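Long-range contact in 2-amino-4-hydroxy-6-hydroxymethyldihydropteridine pyrophosphokinase (Haemophilus influenzae, PDB 1CBK), which probably catalyses the transfer of pyrophosphate from ATP to 6-hydroxymethyl-7,8-dihydropterin, a step in folate biosynthesis: residues Q18-L29 with L70-Q81. Numbering follows the deposited sequence.
Sequences QLHAALKAISQL and LLDELQRIENEQ
Ile77 meets Ala25 at the middle of this helix pair. Its CD1 lies 3.7 Å from Ala25 CB, and both CG1 and CG2 touch the same methyl. The small alanine lets the backbones come close, with 6.7 Å between Ala25 CA and Ile77 CA. CG1 of Ile77 stands anti to its carbonyl carbon (chi1 -73°), which, with the extended chi2, carries CD1 across to the backbone of Ile26. There the Ile26 side chain crosses that of Ile77 at about a right angle. Ile26 CG1 also packs on Leu74, 4.0 Å from Leu74 CD2.

Leu29, just past the end of its helix, covers the preceding turn of the partner helix, at Glu73 and Leu70. Its side chain and that of Glu73 run past each other in opposite directions. Leu29 CD2 rests 3.8 Å from Glu73 CB, while Leu29 CD1 reaches toward Leu70 CD1. The bend of Glu73 at chi2 (-53°) leaves its OE1 close to both Leu29 CD2 and Arg76 NH1, with which it forms a salt bridge (3.0 Å). Arg76 is also paired with Glu80, so the three charges form a network along one helix.

At the other end, Gln81 stretches over Ala21 and Ala22 toward Gln18. A water donates to Gln18 OE1 (2.7 Å) and to Gln81 O (2.8 Å), so it bridges the side-chain amide of Gln18 to the backbone carbonyl of Gln81. Gln18 NE2 is held separately by Asn13 O.

Apolar side chains fill the middle of the contact, and two glutamines close one end. Segments 18-27 and 70-80 run roughly antiparallel, at 139°, and their axes approach to 10.3 Å. Both pack on the central antiparallel sheet of the HPPK fold. Leu74 and Ile77 reach Leu96 of edge strand 95-101, and Ala22 touches Leu8 of strand 2-10. Leu23, on another side of its helix, packs against strand 32-43.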
loop_
_atom_site.group_PDB
_atom_site.type_symbol
_atom_site.label_atom_id
_atom_site.label_comp_id
_atom_site.label_asym_id
_atom_site.label_seq_id
_atom_site.Cartn_x
_atom_site.Cartn_y
_atom_site.Cartn_z
ATOM N N GLN A 18 24.132 3.572 3.284
ATOM C CA GLN A 18 23.461 2.280 3.158
ATOM C C GLN A 18 23.042 2.018 1.685
ATOM O O GLN A 18 23.199 0.913 1.164
ATOM C CB GLN A 18 22.209 2.239 4.047
ATOM C CG GLN A 18 22.493 2.390 5.532
ATOM C CD GLN A 18 22.967 1.108 6.189
ATOM O OE1 GLN A 18 22.889 0.023 5.611
ATOM N NE2 GLN A 18 23.438 1.224 7.437
ATOM N N LEU A 19 22.495 3.035 1.031
ATOM C CA LEU A 19 22.072 2.924 -0.372
ATOM C C LEU A 19 23.277 2.733 -1.292
ATOM O O LEU A 19 23.236 1.882 -2.178
ATOM C CB LEU A 19 21.231 4.137 -0.800
ATOM C CG LEU A 19 19.705 3.941 -0.751
ATOM C CD1 LEU A 19 19.226 3.319 0.537
ATOM C CD2 LEU A 19 19.010 5.243 -1.012
ATOM N N HIS A 20 24.356 3.486 -1.069
ATOM C CA HIS A 20 25.561 3.318 -1.906
ATOM C C HIS A 20 26.132 1.910 -1.725
ATOM O O HIS A 20 26.488 1.240 -2.699
ATOM C CB HIS A 20 26.642 4.356 -1.584
ATOM C CG HIS A 20 26.346 5.726 -2.112
ATOM N ND1 HIS A 20 25.910 5.948 -3.396
ATOM C CD2 HIS A 20 26.468 6.945 -1.538
ATOM C CE1 HIS A 20 25.777 7.252 -3.599
ATOM N NE2 HIS A 20 26.109 7.876 -2.484
ATOM N N ALA A 21 26.168 1.429 -0.489
ATOM C CA ALA A 21 26.693 0.089 -0.265
ATOM C C ALA A 21 25.809 -0.960 -0.932
ATOM O O ALA A 21 26.323 -1.923 -1.501
ATOM C CB ALA A 21 26.827 -0.203 1.233
ATOM N N ALA A 22 24.487 -0.787 -0.860
ATOM C CA ALA A 22 23.570 -1.759 -1.464
ATOM C C ALA A 22 23.669 -1.772 -3.004
ATOM O O ALA A 22 23.611 -2.830 -3.629
ATOM C CB ALA A 22 22.141 -1.497 -1.006
ATOM N N LEU A 23 23.831 -0.593 -3.598
ATOM C CA LEU A 23 23.957 -0.456 -5.043
ATOM C C LEU A 23 25.256 -1.105 -5.535
ATOM O O LEU A 23 25.268 -1.773 -6.571
ATOM C CB LEU A 23 23.860 1.023 -5.440
ATOM C CG LEU A 23 22.407 1.521 -5.282
ATOM C CD1 LEU A 23 22.341 3.028 -5.234
ATOM C CD2 LEU A 23 21.542 1.010 -6.427
ATOM N N LYS A 24 26.338 -0.925 -4.778
ATOM C CA LYS A 24 27.612 -1.541 -5.108
ATOM C C LYS A 24 27.426 -3.062 -5.068
ATOM O O LYS A 24 27.812 -3.762 -6.008
ATOM C CB LYS A 24 28.680 -1.096 -4.103
ATOM C CG LYS A 24 30.053 -1.806 -4.213
ATOM C CD LYS A 24 31.009 -1.214 -3.166
ATOM C CE LYS A 24 32.385 -1.852 -3.192
ATOM N NZ LYS A 24 33.411 -1.000 -2.474
ATOM N N ALA A 25 26.830 -3.583 -3.999
ATOM C CA ALA A 25 26.604 -5.017 -3.898
ATOM C C ALA A 25 25.734 -5.560 -5.062
ATOM O O ALA A 25 26.045 -6.612 -5.624
ATOM C CB ALA A 25 25.984 -5.376 -2.552
ATOM N N ILE A 26 24.648 -4.854 -5.400
ATOM C CA ILE A 26 23.766 -5.256 -6.506
ATOM C C ILE A 26 24.565 -5.264 -7.831
ATOM O O ILE A 26 24.463 -6.215 -8.625
ATOM C CB ILE A 26 22.537 -4.305 -6.636
ATOM C CG1 ILE A 26 21.549 -4.519 -5.477
ATOM C CG2 ILE A 26 21.830 -4.534 -7.951
ATOM C CD1 ILE A 26 20.506 -3.382 -5.312
ATOM N N SER A 27 25.401 -4.247 -8.037
ATOM C CA SER A 27 26.202 -4.163 -9.252
ATOM C C SER A 27 27.199 -5.342 -9.400
ATOM O O SER A 27 27.589 -5.684 -10.522
ATOM C CB SER A 27 26.960 -2.831 -9.305
ATOM O OG SER A 27 28.054 -2.852 -8.415
ATOM N N GLN A 28 27.582 -5.961 -8.278
ATOM C CA GLN A 28 28.542 -7.075 -8.257
ATOM C C GLN A 28 27.916 -8.486 -8.350
ATOM O O GLN A 28 28.628 -9.477 -8.327
ATOM C CB GLN A 28 29.423 -6.980 -6.999
ATOM C CG GLN A 28 30.306 -5.733 -6.973
ATOM C CD GLN A 28 31.130 -5.611 -5.698
ATOM O OE1 GLN A 28 30.734 -6.096 -4.637
ATOM N NE2 GLN A 28 32.257 -4.918 -5.782
ATOM N N LEU A 29 26.594 -8.569 -8.413
ATOM C CA LEU A 29 25.913 -9.856 -8.514
ATOM C C LEU A 29 26.244 -10.579 -9.827
ATOM O O LEU A 29 26.326 -9.969 -10.886
ATOM C CB LEU A 29 24.384 -9.657 -8.411
ATOM C CG LEU A 29 23.809 -9.248 -7.058
ATOM C CD1 LEU A 29 22.306 -9.045 -7.186
ATOM C CD2 LEU A 29 24.148 -10.299 -6.013
ATOM N N LEU A 70 17.071 -13.930 -7.536
ATOM C CA LEU A 70 17.308 -12.506 -7.372
ATOM C C LEU A 70 16.873 -12.129 -5.937
ATOM O O LEU A 70 17.576 -11.367 -5.265
ATOM C CB LEU A 70 16.520 -11.696 -8.404
ATOM C CG LEU A 70 16.613 -10.165 -8.286
ATOM C CD1 LEU A 70 18.090 -9.714 -8.410
ATOM C CD2 LEU A 70 15.731 -9.512 -9.379
ATOM N N LEU A 71 15.727 -12.645 -5.478
ATOM C CA LEU A 71 15.248 -12.377 -4.117
ATOM C C LEU A 71 16.282 -12.891 -3.095
ATOM O O LEU A 71 16.606 -12.186 -2.130
ATOM C CB LEU A 71 13.872 -13.040 -3.827
ATOM C CG LEU A 71 13.330 -12.804 -2.388
ATOM C CD1 LEU A 71 13.145 -11.313 -2.135
ATOM C CD2 LEU A 71 12.010 -13.538 -2.132
ATOM N N ASP A 72 16.751 -14.129 -3.281
ATOM C CA ASP A 72 17.757 -14.715 -2.388
ATOM C C ASP A 72 18.966 -13.798 -2.262
ATOM O O ASP A 72 19.478 -13.585 -1.164
ATOM C CB ASP A 72 18.256 -16.049 -2.926
ATOM C CG ASP A 72 17.304 -17.182 -2.667
ATOM O OD1 ASP A 72 16.386 -17.027 -1.847
ATOM O OD2 ASP A 72 17.492 -18.244 -3.296
ATOM N N GLU A 73 19.443 -13.307 -3.402
ATOM C CA GLU A 73 20.594 -12.412 -3.455
ATOM C C GLU A 73 20.329 -11.084 -2.781
ATOM O O GLU A 73 21.195 -10.575 -2.082
ATOM C CB GLU A 73 21.046 -12.187 -4.903
ATOM C CG GLU A 73 21.734 -13.407 -5.547
ATOM C CD GLU A 73 22.903 -13.942 -4.707
ATOM O OE1 GLU A 73 23.956 -13.275 -4.632
ATOM O OE2 GLU A 73 22.767 -15.031 -4.113
ATOM N N LEU A 74 19.146 -10.504 -2.973
ATOM C CA LEU A 74 18.861 -9.227 -2.321
ATOM C C LEU A 74 18.794 -9.411 -0.802
ATOM O O LEU A 74 19.206 -8.536 -0.044
ATOM C CB LEU A 74 17.564 -8.610 -2.838
ATOM C CG LEU A 74 17.564 -8.247 -4.317
ATOM C CD1 LEU A 74 16.188 -7.676 -4.664
ATOM C CD2 LEU A 74 18.686 -7.236 -4.646
ATOM N N GLN A 75 18.235 -10.532 -0.362
ATOM C CA GLN A 75 18.127 -10.818 1.066
ATOM C C GLN A 75 19.527 -11.056 1.653
ATOM O O GLN A 75 19.804 -10.666 2.787
ATOM C CB GLN A 75 17.190 -12.005 1.325
ATOM C CG GLN A 75 15.749 -11.710 0.900
ATOM C CD GLN A 75 14.779 -12.840 1.191
ATOM O OE1 GLN A 75 13.656 -12.604 1.626
ATOM N NE2 GLN A 75 15.195 -14.060 0.947
ATOM N N ARG A 76 20.399 -11.676 0.861
ATOM C CA ARG A 76 21.786 -11.928 1.281
ATOM C C ARG A 76 22.500 -10.592 1.461
ATOM O O ARG A 76 23.221 -10.402 2.444
ATOM C CB ARG A 76 22.504 -12.769 0.243
ATOM C CG ARG A 76 23.945 -13.105 0.565
ATOM C CD ARG A 76 24.483 -14.064 -0.476
ATOM N NE ARG A 76 25.940 -14.105 -0.499
ATOM C CZ ARG A 76 26.691 -13.663 -1.510
ATOM N NH1 ARG A 76 26.119 -13.137 -2.587
ATOM N NH2 ARG A 76 28.018 -13.747 -1.448
ATOM N N ILE A 77 22.269 -9.658 0.533
ATOM C CA ILE A 77 22.876 -8.344 0.619
ATOM C C ILE A 77 22.380 -7.627 1.877
ATOM O O ILE A 77 23.175 -7.010 2.583
ATOM C CB ILE A 77 22.601 -7.501 -0.652
ATOM C CG1 ILE A 77 23.433 -8.037 -1.818
ATOM C CG2 ILE A 77 22.893 -5.998 -0.394
ATOM C CD1 ILE A 77 23.002 -7.511 -3.191
ATOM N N GLU A 78 21.078 -7.683 2.156
ATOM C CA GLU A 78 20.527 -7.044 3.361
ATOM C C GLU A 78 21.160 -7.667 4.627
ATOM O O GLU A 78 21.549 -6.956 5.560
ATOM C CB GLU A 78 18.999 -7.220 3.423
ATOM C CG GLU A 78 18.206 -6.479 2.355
ATOM C CD GLU A 78 16.706 -6.730 2.469
ATOM O OE1 GLU A 78 16.292 -7.861 2.759
ATOM O OE2 GLU A 78 15.936 -5.785 2.258
ATOM N N ASN A 79 21.307 -8.993 4.628
ATOM C CA ASN A 79 21.888 -9.700 5.770
ATOM C C ASN A 79 23.362 -9.355 6.004
ATOM O O ASN A 79 23.773 -9.025 7.119
ATOM C CB ASN A 79 21.709 -11.205 5.611
ATOM C CG ASN A 79 20.271 -11.651 5.854
ATOM O OD1 ASN A 79 19.591 -11.113 6.730
ATOM N ND2 ASN A 79 19.809 -12.645 5.092
ATOM N N GLU A 80 24.145 -9.369 4.933
ATOM C CA GLU A 80 25.571 -9.067 5.022
ATOM C C GLU A 80 25.819 -7.578 5.288
ATOM O O GLU A 80 26.903 -7.186 5.738
ATOM C CB GLU A 80 26.291 -9.571 3.762
ATOM C CG GLU A 80 26.114 -11.093 3.543
ATOM C CD GLU A 80 27.014 -11.671 2.457
ATOM O OE1 GLU A 80 27.539 -10.902 1.638
ATOM O OE2 GLU A 80 27.191 -12.909 2.418
ATOM N N GLN A 81 24.798 -6.749 5.054
ATOM C CA GLN A 81 24.908 -5.324 5.315
ATOM C C GLN A 81 24.367 -5.041 6.728
ATOM O O GLN A 81 24.233 -3.891 7.153
ATOM C CB GLN A 81 24.165 -4.499 4.240
ATOM C CG GLN A 81 24.606 -3.045 4.234
ATOM C CD GLN A 81 24.173 -2.265 3.013
ATOM O OE1 GLN A 81 23.627 -1.164 3.127
ATOM N NE2 GLN A 81 24.464 -2.795 1.835
HETATM O O HOH W 1 22.027 -2.213 6.847
#